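Local coordinates for protein GH62 arabinofuranosidase (PDB 4N4B) that probably hydrolyses terminal alpha-L-arabinofuranoside residues from xylan as a calcium-containing five-bladed beta-propeller enzyme of glycoside hydrolase family 62, at residues Asp209-Leu214 with Glu233-Asp238; Arg244-Asp249 with Leu258-Gln263; Gln310-Ser315 with Leu323-Gly328. One frame throughout, in Å; residues are numbered along the deposited sequence. Where two conformers were deposited one is given.

Contact 1: Asp209-Leu214 with Glu233-Asp238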
loop_
_atom_site.group_PDB
_atom_site.type_symbol
_atom_site.label_atom_id
_atom_site.label_comp_id
_atom_site.label_asym_id
_atom_site.label_seq_id
_atom_site.Cartn_x
_atom_site.Cartn_y
_atom_site.Cartn_z
ATOM N N ASP A 209 4.092 16.431 8.842
ATOM C CA ASP A 209 3.358 16.433 10.146
ATOM C C ASP A 209 4.276 15.848 11.113
ATOM O O ASP A 209 5.382 15.389 10.834
ATOM C CB ASP A 209 2.054 15.659 10.023
ATOM C CG ASP A 209 0.924 16.161 10.834
ATOM O OD1 ASP A 209 1.167 16.739 11.882
ATOM O OD2 ASP A 209 -0.230 15.944 10.401
ATOM N N ASN A 210 3.899 15.751 12.392
ATOM C CA ASN A 210 4.600 14.949 13.317
ATOM C C ASN A 210 4.586 13.487 12.908
ATOM O O ASN A 210 3.597 13.097 12.273
ATOM C CB ASN A 210 4.140 15.112 14.801
ATOM C CG ASN A 210 2.743 14.693 15.001
ATOM O OD1 ASN A 210 2.496 13.619 15.624
ATOM N ND2 ASN A 210 1.849 15.443 14.568
ATOM N N ARG A 211 5.613 12.758 13.232
ATOM C CA ARG A 211 5.812 11.382 12.681
ATOM C C ARG A 211 4.621 10.541 12.935
ATOM O O ARG A 211 4.189 9.863 11.976
ATOM C CB ARG A 211 7.016 10.734 13.307
ATOM C CG ARG A 211 7.276 9.205 13.239
ATOM C CD ARG A 211 8.177 8.832 14.440
ATOM N NE ARG A 211 8.726 7.500 14.531
ATOM C CZ ARG A 211 8.203 6.478 15.232
ATOM N NH1 ARG A 211 7.034 6.552 15.860
ATOM N NH2 ARG A 211 8.826 5.342 15.257
ATOM N N ASN A 212 4.014 10.512 14.078
ATOM C CA ASN A 212 2.869 9.651 14.299
ATOM C C ASN A 212 1.661 10.003 13.559
ATOM O O ASN A 212 0.791 9.117 13.374
ATOM C CB ASN A 212 2.517 9.496 15.750
ATOM C CG ASN A 212 3.549 8.692 16.546
ATOM O OD1 ASN A 212 3.240 8.349 17.761
ATOM N ND2 ASN A 212 4.646 8.412 16.088
ATOM N N ASP A 213 1.506 11.238 13.121
ATOM C CA ASP A 213 0.356 11.643 12.382
ATOM C C ASP A 213 0.490 11.453 10.813
ATOM O O ASP A 213 -0.493 11.664 10.126
ATOM C CB ASP A 213 -0.016 13.131 12.729
ATOM C CG ASP A 213 -0.723 13.245 14.046
ATOM O OD1 ASP A 213 -1.115 12.218 14.622
ATOM O OD2 ASP A 213 -0.790 14.409 14.565
ATOM N N LEU A 214 1.682 11.183 10.329
ATOM C CA LEU A 214 1.866 11.045 8.923
ATOM C C LEU A 214 2.993 10.041 8.703
ATOM O O LEU A 214 4.075 10.330 8.213
ATOM C CB LEU A 214 2.187 12.397 8.280
ATOM C CG LEU A 214 2.030 12.413 6.778
ATOM C CD1 LEU A 214 0.576 12.545 6.415
ATOM C CD2 LEU A 214 2.821 13.592 6.196
ATOM N N GLU A 233 -1.110 6.149 6.803
ATOM C CA GLU A 233 -1.229 5.477 8.095
ATOM C C GLU A 233 -0.600 6.367 9.176
ATOM O O GLU A 233 0.470 6.954 8.990
ATOM C CB GLU A 233 -0.560 4.125 7.983
ATOM C CG GLU A 233 -0.761 3.259 9.238
ATOM C CD GLU A 233 -0.162 1.891 9.174
ATOM O OE1 GLU A 233 0.137 1.394 8.062
ATOM O OE2 GLU A 233 0.026 1.274 10.275
ATOM N N ALA A 234 -1.278 6.318 10.314
ATOM C CA ALA A 234 -0.881 7.045 11.505
ATOM C C ALA A 234 -0.891 6.132 12.733
ATOM O O ALA A 234 -1.414 5.007 12.687
ATOM C CB ALA A 234 -1.833 8.206 11.676
ATOM N N ILE A 235 -0.264 6.592 13.828
ATOM C CA ILE A 235 -0.175 5.869 15.112
ATOM C C ILE A 235 -0.982 6.690 16.084
ATOM O O ILE A 235 -0.572 7.833 16.358
ATOM C CB ILE A 235 1.240 5.623 15.552
ATOM C CG1 ILE A 235 2.130 4.976 14.463
ATOM C CG2 ILE A 235 1.247 4.901 16.874
ATOM C CD1 ILE A 235 3.598 4.743 14.864
ATOM N N GLY A 236 -2.077 6.206 16.615
ATOM C CA GLY A 236 -2.969 6.997 17.449
ATOM C C GLY A 236 -2.413 7.135 18.881
ATOM O O GLY A 236 -1.455 6.514 19.256
ATOM N N THR A 237 -3.122 8.011 19.602
ATOM C CA THR A 237 -2.801 8.197 21.040
ATOM C C THR A 237 -2.885 6.916 21.825
ATOM O O THR A 237 -2.028 6.708 22.746
ATOM C CB THR A 237 -3.739 9.250 21.619
ATOM O OG1 THR A 237 -5.090 8.908 21.290
ATOM C CG2 THR A 237 -3.427 10.472 20.903
ATOM N N ASP A 238 -3.743 5.977 21.428
ATOM C CA ASP A 238 -3.792 4.642 22.014
ATOM C C ASP A 238 -2.725 3.675 21.548
ATOM O O ASP A 238 -2.736 2.515 21.953
ATOM C CB ASP A 238 -5.159 4.033 21.775
ATOM C CG ASP A 238 -5.556 3.921 20.260
ATOM O OD1 ASP A 238 -4.724 4.142 19.371
ATOM O OD2 ASP A 238 -6.731 3.562 20.069
HETATM O O HOH W 1 -2.115 9.783 15.084
#

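Contact 2: Arg244-Asp249 with Leu258-Gln263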
loop_
_atom_site.group_PDB
_atom_site.type_symbol
_atom_site.label_atom_id
_atom_site.label_comp_id
_atom_site.label_asym_id
_atom_site.label_seq_id
_atom_site.Cartn_x
_atom_site.Cartn_y
_atom_site.Cartn_z
ATOM N N ARG A 244 -5.650 8.109 7.886
ATOM C CA ARG A 244 -6.128 9.477 7.614
ATOM C C ARG A 244 -6.221 9.661 6.121
ATOM O O ARG A 244 -5.561 9.014 5.322
ATOM C CB ARG A 244 -5.037 10.402 8.113
ATOM C CG ARG A 244 -4.726 10.274 9.561
ATOM C CD ARG A 244 -3.714 11.284 10.094
ATOM N NE ARG A 244 -4.301 12.629 10.133
ATOM C CZ ARG A 244 -3.612 13.732 10.036
ATOM N NH1 ARG A 244 -2.334 13.739 9.848
ATOM N NH2 ARG A 244 -4.278 14.882 10.075
ATOM N N SER A 245 -7.126 10.561 5.717
ATOM C CA SER A 245 -7.454 10.823 4.310
ATOM C C SER A 245 -7.612 12.315 3.976
ATOM O O SER A 245 -8.020 13.166 4.826
ATOM C CB SER A 245 -8.739 10.155 3.960
ATOM O OG SER A 245 -9.882 10.536 4.694
ATOM N N TRP A 246 -7.252 12.585 2.737
ATOM C CA TRP A 246 -7.324 13.952 2.152
ATOM C C TRP A 246 -7.727 13.777 0.710
ATOM O O TRP A 246 -7.602 12.730 0.048
ATOM C CB TRP A 246 -5.961 14.619 2.152
ATOM C CG TRP A 246 -5.332 14.908 3.463
ATOM C CD1 TRP A 246 -5.193 16.157 4.135
ATOM C CD2 TRP A 246 -4.613 14.003 4.338
ATOM N NE1 TRP A 246 -4.557 16.032 5.249
ATOM C CE2 TRP A 246 -4.145 14.723 5.450
ATOM C CE3 TRP A 246 -4.307 12.618 4.244
ATOM C CZ2 TRP A 246 -3.341 14.169 6.439
ATOM C CZ3 TRP A 246 -3.563 12.051 5.206
ATOM C CH2 TRP A 246 -3.083 12.796 6.303
ATOM N N THR A 247 -8.243 14.865 0.127
ATOM C CA THR A 247 -8.482 14.960 -1.300
ATOM C C THR A 247 -7.802 16.173 -1.964
ATOM O O THR A 247 -7.440 17.082 -1.323
ATOM C CB THR A 247 -9.967 14.941 -1.679
ATOM O OG1 THR A 247 -10.618 16.103 -1.184
ATOM C CG2 THR A 247 -10.637 13.689 -1.155
ATOM N N ALA A 248 -7.650 16.102 -3.268
ATOM C CA ALA A 248 -7.043 17.163 -4.033
ATOM C C ALA A 248 -7.486 17.147 -5.479
ATOM O O ALA A 248 -7.879 16.176 -6.006
ATOM C CB ALA A 248 -5.531 17.006 -4.003
ATOM N N ASP A 249 -7.304 18.289 -6.123
ATOM C CA ASP A 249 -7.512 18.417 -7.552
ATOM C C ASP A 249 -6.310 18.051 -8.365
ATOM O O ASP A 249 -6.426 17.917 -9.530
ATOM C CB ASP A 249 -7.849 19.856 -7.902
ATOM C CG ASP A 249 -9.173 20.273 -7.384
ATOM O OD1 ASP A 249 -10.091 19.498 -7.309
ATOM O OD2 ASP A 249 -9.224 21.425 -7.049
ATOM N N LEU A 258 -10.134 15.155 4.469
ATOM C CA LEU A 258 -11.375 14.446 4.256
ATOM C C LEU A 258 -11.874 13.916 5.576
ATOM O O LEU A 258 -12.647 14.535 6.310
ATOM C CB LEU A 258 -11.262 13.416 3.166
ATOM C CG LEU A 258 -12.559 12.680 2.851
ATOM C CD1 LEU A 258 -13.675 13.558 2.228
ATOM C CD2 LEU A 258 -12.302 11.453 1.972
ATOM N N ALA A 259 -11.284 12.808 6.027
ATOM C CA ALA A 259 -11.510 12.182 7.326
ATOM C C ALA A 259 -10.152 11.906 7.870
ATOM O O ALA A 259 -9.516 10.906 7.478
ATOM C CB ALA A 259 -12.349 10.893 7.142
ATOM N N ASN A 260 -9.607 12.781 8.700
ATOM C CA ASN A 260 -8.230 12.702 9.115
ATOM C C ASN A 260 -7.986 13.016 10.592
ATOM O O ASN A 260 -6.887 13.392 10.983
ATOM C CB ASN A 260 -7.337 13.619 8.211
ATOM C CG ASN A 260 -7.587 15.082 8.395
ATOM O OD1 ASN A 260 -8.455 15.501 9.146
ATOM N ND2 ASN A 260 -6.875 15.854 7.601
ATOM N N THR A 261 -9.032 12.780 11.376
ATOM C CA THR A 261 -8.874 12.885 12.820
ATOM C C THR A 261 -9.254 11.615 13.511
ATOM O O THR A 261 -9.983 10.799 12.891
ATOM C CB THR A 261 -9.820 14.025 13.373
ATOM O OG1 THR A 261 -11.162 13.782 13.115
ATOM C CG2 THR A 261 -9.446 15.407 12.786
ATOM N N GLU A 262 -8.837 11.402 14.745
ATOM C CA GLU A 262 -9.269 10.176 15.430
ATOM C C GLU A 262 -10.766 10.099 15.582
ATOM O O GLU A 262 -11.378 9.003 15.535
ATOM C CB GLU A 262 -8.574 9.998 16.748
ATOM C CG GLU A 262 -7.090 9.726 16.648
ATOM C CD GLU A 262 -6.430 9.297 17.952
ATOM O OE1 GLU A 262 -7.171 9.159 18.993
ATOM O OE2 GLU A 262 -5.229 9.120 18.057
ATOM N N GLN A 263 -11.442 11.231 15.779
ATOM C CA GLN A 263 -12.915 11.261 15.910
ATOM C C GLN A 263 -13.628 11.094 14.599
ATOM O O GLN A 263 -14.768 10.589 14.532
ATOM C CB GLN A 263 -13.345 12.615 16.512
ATOM C CG GLN A 263 -12.604 12.887 17.789
ATOM C CD GLN A 263 -11.366 13.842 17.679
ATOM O OE1 GLN A 263 -10.377 13.642 16.875
ATOM N NE2 GLN A 263 -11.398 14.921 18.579
HETATM O O HOH W 2 -6.520 16.734 11.155
#

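Contact 3: Gln310-Ser315 with Leu323-Gly328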
loop_
_atom_site.group_PDB
_atom_site.type_symbol
_atom_site.label_atom_id
_atom_site.label_comp_id
_atom_site.label_asym_id
_atom_site.label_seq_id
_atom_site.Cartn_x
_atom_site.Cartn_y
_atom_site.Cartn_z
ATOM N N GLN A 310 -3.914 -4.989 6.966
ATOM C CA GLN A 310 -3.246 -5.832 7.972
ATOM C C GLN A 310 -3.683 -5.418 9.381
ATOM O O GLN A 310 -3.804 -4.236 9.705
ATOM C CB GLN A 310 -1.732 -5.769 7.825
ATOM C CG GLN A 310 -1.112 -4.447 8.115
ATOM C CD GLN A 310 0.387 -4.466 7.954
ATOM O OE1 GLN A 310 0.971 -5.207 7.191
ATOM N NE2 GLN A 310 1.055 -3.552 8.693
ATOM N N GLY A 311 -3.826 -6.460 10.146
ATOM C CA GLY A 311 -4.145 -6.322 11.534
ATOM C C GLY A 311 -3.405 -7.356 12.390
ATOM O O GLY A 311 -2.795 -8.179 11.899
ATOM N N MET A 312 -3.575 -7.255 13.688
ATOM C CA MET A 312 -2.963 -8.187 14.609
ATOM C C MET A 312 -3.694 -8.181 15.954
ATOM O O MET A 312 -4.294 -7.238 16.359
ATOM C CB MET A 312 -1.472 -7.886 14.843
ATOM C CG MET A 312 -1.235 -6.529 15.394
ATOM S SD MET A 312 0.482 -6.234 15.865
ATOM C CE MET A 312 0.318 -6.617 17.621
ATOM N N ASP A 313 -3.531 -9.300 16.629
ATOM C CA ASP A 313 -4.043 -9.435 18.000
ATOM C C ASP A 313 -3.554 -8.268 18.846
ATOM O O ASP A 313 -2.428 -8.100 18.974
ATOM C CB ASP A 313 -3.570 -10.757 18.584
ATOM C CG ASP A 313 -4.111 -11.034 20.020
ATOM O OD1 ASP A 313 -4.508 -10.167 20.713
ATOM O OD2 ASP A 313 -4.027 -12.184 20.375
ATOM N N PRO A 314 -4.447 -7.468 19.412
ATOM C CA PRO A 314 -3.949 -6.254 20.080
ATOM C C PRO A 314 -3.292 -6.549 21.397
ATOM O O PRO A 314 -2.658 -5.717 21.947
ATOM C CB PRO A 314 -5.185 -5.421 20.270
ATOM C CG PRO A 314 -6.253 -6.366 20.458
ATOM C CD PRO A 314 -5.995 -7.358 19.390
ATOM N N SER A 315 -3.501 -7.746 21.844
ATOM C CA SER A 315 -2.636 -8.149 23.098
ATOM C C SER A 315 -1.139 -8.596 22.811
ATOM O O SER A 315 -0.441 -8.677 23.757
ATOM C CB SER A 315 -3.335 -9.316 23.763
ATOM O OG SER A 315 -4.580 -8.871 24.236
ATOM N N LEU A 323 5.912 -9.496 14.853
ATOM C CA LEU A 323 4.497 -9.372 15.197
ATOM C C LEU A 323 3.611 -10.133 14.250
ATOM O O LEU A 323 3.935 -10.331 13.046
ATOM C CB LEU A 323 4.069 -7.905 15.194
ATOM C CG LEU A 323 4.660 -7.027 16.301
ATOM C CD1 LEU A 323 4.278 -5.550 16.005
ATOM C CD2 LEU A 323 4.204 -7.418 17.654
ATOM N N PRO A 324 2.521 -10.674 14.757
ATOM C CA PRO A 324 1.694 -11.627 14.019
ATOM C C PRO A 324 0.633 -10.953 13.122
ATOM O O PRO A 324 -0.573 -11.113 13.268
ATOM C CB PRO A 324 1.036 -12.443 15.177
ATOM C CG PRO A 324 0.882 -11.461 16.202
ATOM C CD PRO A 324 2.105 -10.582 16.179
ATOM N N TRP A 325 1.126 -10.209 12.167
ATOM C CA TRP A 325 0.270 -9.538 11.211
ATOM C C TRP A 325 -0.432 -10.536 10.275
ATOM O O TRP A 325 0.162 -11.443 9.815
ATOM C CB TRP A 325 1.066 -8.512 10.364
ATOM C CG TRP A 325 1.630 -7.372 11.078
ATOM C CD1 TRP A 325 2.894 -7.252 11.486
ATOM C CD2 TRP A 325 0.938 -6.223 11.566
ATOM N NE1 TRP A 325 3.085 -6.089 12.142
ATOM C CE2 TRP A 325 1.888 -5.439 12.239
ATOM C CE3 TRP A 325 -0.378 -5.762 11.472
ATOM C CZ2 TRP A 325 1.580 -4.228 12.792
ATOM C CZ3 TRP A 325 -0.699 -4.562 12.039
ATOM C CH2 TRP A 325 0.286 -3.791 12.686
ATOM N N ARG A 326 -1.728 -10.293 10.086
ATOM C CA ARG A 326 -2.610 -11.053 9.230
ATOM C C ARG A 326 -3.432 -10.083 8.385
ATOM O O ARG A 326 -3.655 -9.010 8.766
ATOM C CB ARG A 326 -3.581 -11.940 10.064
ATOM C CG ARG A 326 -2.974 -12.805 11.181
ATOM C CD ARG A 326 -2.088 -13.905 10.599
ATOM N NE ARG A 326 -1.448 -14.711 11.635
ATOM C CZ ARG A 326 -0.185 -14.612 11.991
ATOM N NH1 ARG A 326 0.623 -13.775 11.422
ATOM N NH2 ARG A 326 0.295 -15.422 12.904
ATOM N N LEU A 327 -3.892 -10.582 7.255
ATOM C CA LEU A 327 -4.671 -9.761 6.317
ATOM C C LEU A 327 -6.143 -10.113 6.344
ATOM O O LEU A 327 -6.504 -11.225 6.375
ATOM C CB LEU A 327 -4.156 -9.879 4.854
ATOM C CG LEU A 327 -2.651 -9.712 4.599
ATOM C CD1 LEU A 327 -2.355 -9.833 3.093
ATOM C CD2 LEU A 327 -2.181 -8.364 5.165
ATOM N N GLY A 328 -6.949 -9.069 6.311
ATOM C CA GLY A 328 -8.373 -9.138 6.133
ATOM C C GLY A 328 -8.838 -8.063 5.177
ATOM O O GLY A 328 -8.048 -7.381 4.539
HETATM O O HOH W 3 -2.488 -11.667 15.180
#

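Contact 1: Asp209-Leu214 with Glu233-Asp238
The backbone oxygen of Asn212 takes a hydrogen bond from the amide of Ile235. Ile235 N lies 2.8 Å from Asn212 O, and the bond is nearly straight, with 169° at the hydrogen. The same oxygen rests against Ala234, with Asn212 O 3.3 Å from Ala234 CA. The methyl group of Ala234 also meets the next carbonyl: its CB is 4.0 Å from Asp213 O. Beside this polar bond the side chain of Asn212 crosses that of Ile235. Asn212 CB sits 3.6 Å from Ile235 O. Asn212 CG, anti to the carbonyl carbon (chi1 -69°), comes 4.0 Å from Ile235 CB.

A water lies within hydrogen-bonding distance of Asp213 OD1 and Ile235 O and links the two segments. It is 2.7 Å from Asp213 OD1. The contact sets a short 3-10 turn, in the loop that leads from strand 204-208 to strand 216-222, against the end of strand 228-235. It thus lies where one blade of the five-bladed propeller passes to the next.

Asn210 shapes this turn from within. Its ND2 donates to Asp213 OD2 at 2.8 Å, from above the carboxylate plane. Its backbone N is held by Asp209 OD1, and its O accepts from Asp213 N. Further out, Arg244 bonds to both Asp209 OD2 and Asp213 O. On the strand, Glu233 turns its carboxylate elsewhere, to Arg241, Ser284 and the backbone N of His285. His285 has been seen to bind calcium in a structure of this protein, but carries none here.

Contact 2: Arg244-Asp249 with Leu258-Gln263
A classic beta bulge joins these segments: Leu258 and Ala259 both face Ser245. Leu258 N donates to Ser245 O at 2.9 Å. Ala259 O is gripped twice, by Ser245 N at 3.0 Å and by Ser245 OG at 2.8 Å. Both donors come from the same face of the carbonyl plane. The hydroxyl can do this because OG lies between the backbone N and the carbonyl carbon (chi1 60°). Leu258 CB and Ala259 CB each lie 3.5 Å from Ser245 OG, so the hydroxyl is flanked by carbon as well.

The bulge lies where the short strand 256-257, the outermost of its blade, gives way to loop. Its partner is strand 241-248 of the same propeller blade. Beyond the bulge, Asn260 continues the contact with Arg244. The arginine takes Asn260 O side-on with two nitrogens: NE at 2.8 Å and NH2 at 3.1 Å. The oxygen lies close to the guanidinium plane. The Arg244 chain bends at chi3 (70°), which turns the group back toward the loop. A water adds a weak bridge between Arg244 NH2 and Asn260 OD1.

Trp246 stands by both groups. Its CZ2 lies over a face of the Arg244 guanidinium. The amide of Asn260 comes over a face of the indole near its rim, with the two planes 77° apart. Asn260 ND2 is 3.3 Å from Trp246 NE1, but both are donors and no hydrogen bond forms. Further along the strand, the CG2 methyl of Thr247 touches CD2 of Leu258.

Contact 3: Gln310-Ser315 with Leu323-Gly328
Gly311 and Arg326 form an antiparallel hydrogen-bonded pair. Gly311 N donates to Arg326 O at 2.9 Å, and Arg326 N donates to Gly311 O at 3.0 Å. Both bonds run nearly along the C=O axis. Two CA-H...O contacts lie beside them, from Gln310 CA to Arg326 O and from Trp325 CA to Gly311 O. A water ties Asp313 N to Pro324 O where the strands part. There Pro324 centres an inverse gamma turn, and Asp313 OD1 closes an Asx turn with Ser315 N.

The packing centres on the indole of Trp325. The amide of Gln310 stacks over one face, its plane 22° from the ring, with Gln310 CD 3.8 Å from Trp325 CE3. Met312 covers the opposite face in a Met-aromatic contact. Its SD lies 3.9 Å from the centroid of the six-membered ring of Trp325, and its CG makes a CH-pi contact with the same ring. Met312 CG lies between the backbone N and the carbonyl carbon (chi1 59°), which carries the thioether over the ring. Beyond it, Met312 SD meets Leu323 CD1 at 3.9 Å. On the other side of Gln310, its CB meets Leu327 CD2 at 3.7 Å. With an alanine in place of Trp325, a gap would probably open between Gln310 and Met312, and the thioether would be freer to turn.

The amide ends of Gln310 are also fixed outside, OE1 by Asp49 N and NE2 by Ser284 OG. Its side chain lies about 4 Å from that of His285, which binds calcium in a structure of this protein but not in this model. The stack and these two bonds together probably fix the orientation of the Gln310 amide beside that histidine.

From the N terminus, contact 1 comes first. It closes a loop of 18 residues that holds strand 216-222 and the start of strand 228-235, so a blade begins and its second strand ends at one place. Contact 2 follows in series and joins the next strand, 241-248, to the loop after the outermost strand 256-257 of that blade. Contacts 1 and 2 touch: Leu214 packs against Trp246, and Glu262 holds the backbone N of Thr237. Contact 3 closes last, across the connection between strands 306-311 and 326-332 in another sheet. It touches neither of the others. No contact nests within another and none cross.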